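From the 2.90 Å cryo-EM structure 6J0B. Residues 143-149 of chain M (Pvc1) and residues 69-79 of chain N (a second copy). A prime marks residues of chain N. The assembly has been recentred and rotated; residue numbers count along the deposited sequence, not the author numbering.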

# COMPACT_ATOMS: atom_id res chain seq x y z
N ARG M 143 -16.78 -10.03 -23.75
CA ARG M 143 -18.20 -10.02 -24.09
C ARG M 143 -19.00 -11.01 -23.23
O ARG M 143 -19.33 -12.12 -23.63
CB ARG M 143 -18.44 -10.26 -25.58
CG ARG M 143 -19.90 -10.07 -25.96
CD ARG M 143 -20.08 -9.19 -27.12
NE ARG M 143 -21.48 -8.88 -27.39
CZ ARG M 143 -22.34 -9.69 -28.02
NH1 ARG M 143 -23.58 -9.29 -28.22
NH2 ARG M 143 -21.96 -10.89 -28.45
N VAL M 144 -19.20 -10.61 -21.98
CA VAL M 144 -20.31 -11.16 -21.21
C VAL M 144 -21.59 -10.51 -21.70
O VAL M 144 -21.71 -9.28 -21.69
CB VAL M 144 -20.12 -10.93 -19.72
CG1 VAL M 144 -21.29 -11.49 -18.95
CG2 VAL M 144 -18.91 -11.60 -19.31
N ILE M 145 -22.55 -11.32 -22.13
CA ILE M 145 -23.90 -10.85 -22.39
C ILE M 145 -24.86 -11.70 -21.57
O ILE M 145 -24.60 -12.87 -21.30
CB ILE M 145 -24.27 -10.89 -23.89
CG1 ILE M 145 -24.12 -12.29 -24.47
CG2 ILE M 145 -23.43 -9.90 -24.66
CD1 ILE M 145 -25.05 -12.56 -25.61
N MET M 146 -25.96 -11.08 -21.16
CA MET M 146 -26.97 -11.72 -20.34
C MET M 146 -28.24 -11.85 -21.16
O MET M 146 -28.74 -10.87 -21.71
CB MET M 146 -27.22 -10.89 -19.08
CG MET M 146 -28.44 -11.24 -18.27
SD MET M 146 -28.55 -10.07 -16.90
CE MET M 146 -29.81 -10.81 -15.88
N GLN M 147 -28.75 -13.08 -21.27
CA GLN M 147 -29.91 -13.37 -22.08
C GLN M 147 -31.09 -13.75 -21.20
O GLN M 147 -30.94 -14.50 -20.23
CB GLN M 147 -29.63 -14.51 -23.06
CG GLN M 147 -29.09 -14.06 -24.40
CD GLN M 147 -30.18 -13.66 -25.37
OE1 GLN M 147 -31.37 -13.70 -25.04
NE2 GLN M 147 -29.79 -13.26 -26.57
N ALA M 148 -32.26 -13.23 -21.53
CA ALA M 148 -33.47 -13.61 -20.82
C ALA M 148 -33.95 -14.97 -21.31
O ALA M 148 -34.17 -15.16 -22.51
CB ALA M 148 -34.56 -12.56 -21.02
N VAL M 149 -34.08 -15.90 -20.37
CA VAL M 149 -34.53 -17.28 -20.59
C VAL M 149 -33.69 -18.02 -21.63
O VAL M 149 -32.52 -18.31 -21.40
CB VAL M 149 -36.03 -17.33 -20.97
CG1 VAL M 149 -36.51 -18.75 -21.00
CG2 VAL M 149 -36.85 -16.51 -19.99
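Chain N, residues 69-79: GVFPGKTELFD

Chain N packs a loop and helical residues that follow it against the end of a strand of chain M and the residue after it in a small, largely apolar contact, centred on Met146 and Phe78′, with no hydrogen bond between the two stretches.

The strand of chain M runs through Ala148, having begun earlier in the chain, and its backbone is extended from Val144 to Ala148; its side chains alternate about the contact: the CA-to-CB bonds of Met146 and Ala148 point toward chain N, whereas that of Gln147 points away. At Val149 phi turns positive, to 56°. Chain N is mostly irregular. Val70′ and Phe71′ are extended, Pro72′ and Gly73′ turn with psi of -31° and -18°, Lys74′ and Thr75′ open out again, and Phe78′ and Asp79′ are helical, in a helix that continues beyond the stretch. Chain N therefore adds no strand to chain M. The order of the contacts is nonetheless antiparallel in sense: the CA atom of Ala148 lies 6.5 Å from CA of Gly73′, and the CA atom of Met146 lies 7.3 Å from CA of Phe78′, so that chain N advances as chain M runs back.

Phe78′, with chi1 in the t rotamer, brings its ring to the strand backbone. Its CZ atom comes within 3.3 Å of the N atom of Met146 and 3.8 Å of CA of Ile145, the closest approach between the stretches being the first of these. Met146 CB lies over one face of the ring, 3.9 Å from the centroid of Phe78′ and only 5° off the normal, a CH-pi arrangement. The sulfur, SD of Met146, is 5.0 Å from the same centroid, but obliquely placed. At the ring edge, O of Val144 is 4.4 Å from CE2 of Phe78′.

All three chi angles of Met146 are t, and this extended side chain carries its methyl group past the ring to the loop. There CE of Met146 meets CG2 of Thr75′ at 3.7 Å and CG1 of Val70′ at 4.4 Å. Thr75′ thus presents its methyl group to the methionine. One side chain in this way bridges the helical residue Phe78′ and the loop before it, and Met146 has the largest area covered by the partner.

Beyond the methionine the contact thins. Ala148 CB is 4.5 Å from O of Gly73′, and CG2 of Val149 is 4.2 Å from O of Pro72′, both loose approaches to backbone oxygens at the turn.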

# COMPACT_ATOMS: atom_id res chain seq x y z
N GLY N 69 -32.12 -7.42 -7.13
CA GLY N 69 -32.18 -8.84 -7.38
C GLY N 69 -32.59 -9.18 -8.80
O GLY N 69 -33.19 -8.38 -9.51
N VAL N 70 -32.25 -10.40 -9.22
CA VAL N 70 -32.50 -10.85 -10.59
C VAL N 70 -33.88 -11.48 -10.66
O VAL N 70 -34.17 -12.45 -9.94
CB VAL N 70 -31.42 -11.85 -11.05
CG1 VAL N 70 -31.80 -12.47 -12.37
CG2 VAL N 70 -30.09 -11.16 -11.17
N PHE N 71 -34.72 -10.96 -11.53
CA PHE N 71 -36.10 -11.37 -11.74
C PHE N 71 -36.23 -12.04 -13.11
O PHE N 71 -35.48 -11.70 -14.03
CB PHE N 71 -37.02 -10.15 -11.63
CG PHE N 71 -37.31 -9.75 -10.21
CD1 PHE N 71 -36.35 -9.13 -9.44
CD2 PHE N 71 -38.54 -10.00 -9.65
CE1 PHE N 71 -36.61 -8.77 -8.14
CE2 PHE N 71 -38.80 -9.63 -8.35
CZ PHE N 71 -37.84 -9.02 -7.60
N PRO N 72 -37.15 -13.01 -13.27
CA PRO N 72 -37.02 -13.94 -14.41
C PRO N 72 -37.33 -13.35 -15.77
O PRO N 72 -36.75 -13.79 -16.77
CB PRO N 72 -38.00 -15.05 -14.04
CG PRO N 72 -38.98 -14.41 -13.18
CD PRO N 72 -38.22 -13.43 -12.36
N GLY N 73 -38.23 -12.37 -15.86
CA GLY N 73 -38.52 -11.83 -17.17
C GLY N 73 -37.73 -10.60 -17.54
O GLY N 73 -37.63 -10.28 -18.73
N LYS N 74 -37.14 -9.92 -16.56
CA LYS N 74 -36.74 -8.53 -16.69
C LYS N 74 -35.23 -8.39 -16.61
O LYS N 74 -34.61 -8.80 -15.62
CB LYS N 74 -37.39 -7.68 -15.60
CG LYS N 74 -38.81 -7.19 -15.90
CD LYS N 74 -39.87 -8.28 -15.70
CE LYS N 74 -39.77 -8.92 -14.33
NZ LYS N 74 -40.71 -10.07 -14.18
N THR N 75 -34.63 -7.83 -17.68
CA THR N 75 -33.26 -7.30 -17.67
C THR N 75 -33.32 -5.91 -18.29
O THR N 75 -33.07 -5.77 -19.49
CB THR N 75 -32.25 -8.17 -18.44
OG1 THR N 75 -32.43 -7.96 -19.85
CG2 THR N 75 -32.42 -9.62 -18.17
N GLU N 76 -33.64 -4.88 -17.51
CA GLU N 76 -33.53 -3.53 -18.04
C GLU N 76 -32.46 -2.71 -17.33
O GLU N 76 -32.27 -1.54 -17.68
CB GLU N 76 -34.88 -2.81 -18.03
CG GLU N 76 -35.57 -2.56 -16.71
CD GLU N 76 -36.92 -1.89 -16.91
OE1 GLU N 76 -37.20 -1.46 -18.05
OE2 GLU N 76 -37.71 -1.81 -15.95
N LEU N 77 -31.76 -3.29 -16.36
CA LEU N 77 -30.47 -2.74 -15.96
C LEU N 77 -29.38 -3.14 -16.93
O LEU N 77 -28.44 -2.38 -17.15
CB LEU N 77 -30.09 -3.21 -14.56
CG LEU N 77 -30.80 -2.63 -13.34
CD1 LEU N 77 -30.01 -2.98 -12.09
CD2 LEU N 77 -30.97 -1.12 -13.47
N PHE N 78 -29.48 -4.34 -17.51
CA PHE N 78 -28.47 -4.81 -18.45
C PHE N 78 -28.61 -4.13 -19.80
O PHE N 78 -27.59 -3.81 -20.43
CB PHE N 78 -28.56 -6.32 -18.61
CG PHE N 78 -27.70 -6.86 -19.72
CD1 PHE N 78 -28.26 -7.25 -20.93
CD2 PHE N 78 -26.33 -6.95 -19.56
CE1 PHE N 78 -27.46 -7.73 -21.95
CE2 PHE N 78 -25.54 -7.43 -20.58
CZ PHE N 78 -26.10 -7.81 -21.77
N ASP N 79 -29.84 -3.91 -20.27
CA ASP N 79 -30.05 -3.31 -21.58
C ASP N 79 -29.62 -1.85 -21.61
O ASP N 79 -29.32 -1.32 -22.68
CB ASP N 79 -31.52 -3.42 -21.98
CG ASP N 79 -31.88 -4.78 -22.51
OD1 ASP N 79 -30.97 -5.52 -22.94
OD2 ASP N 79 -33.08 -5.12 -22.51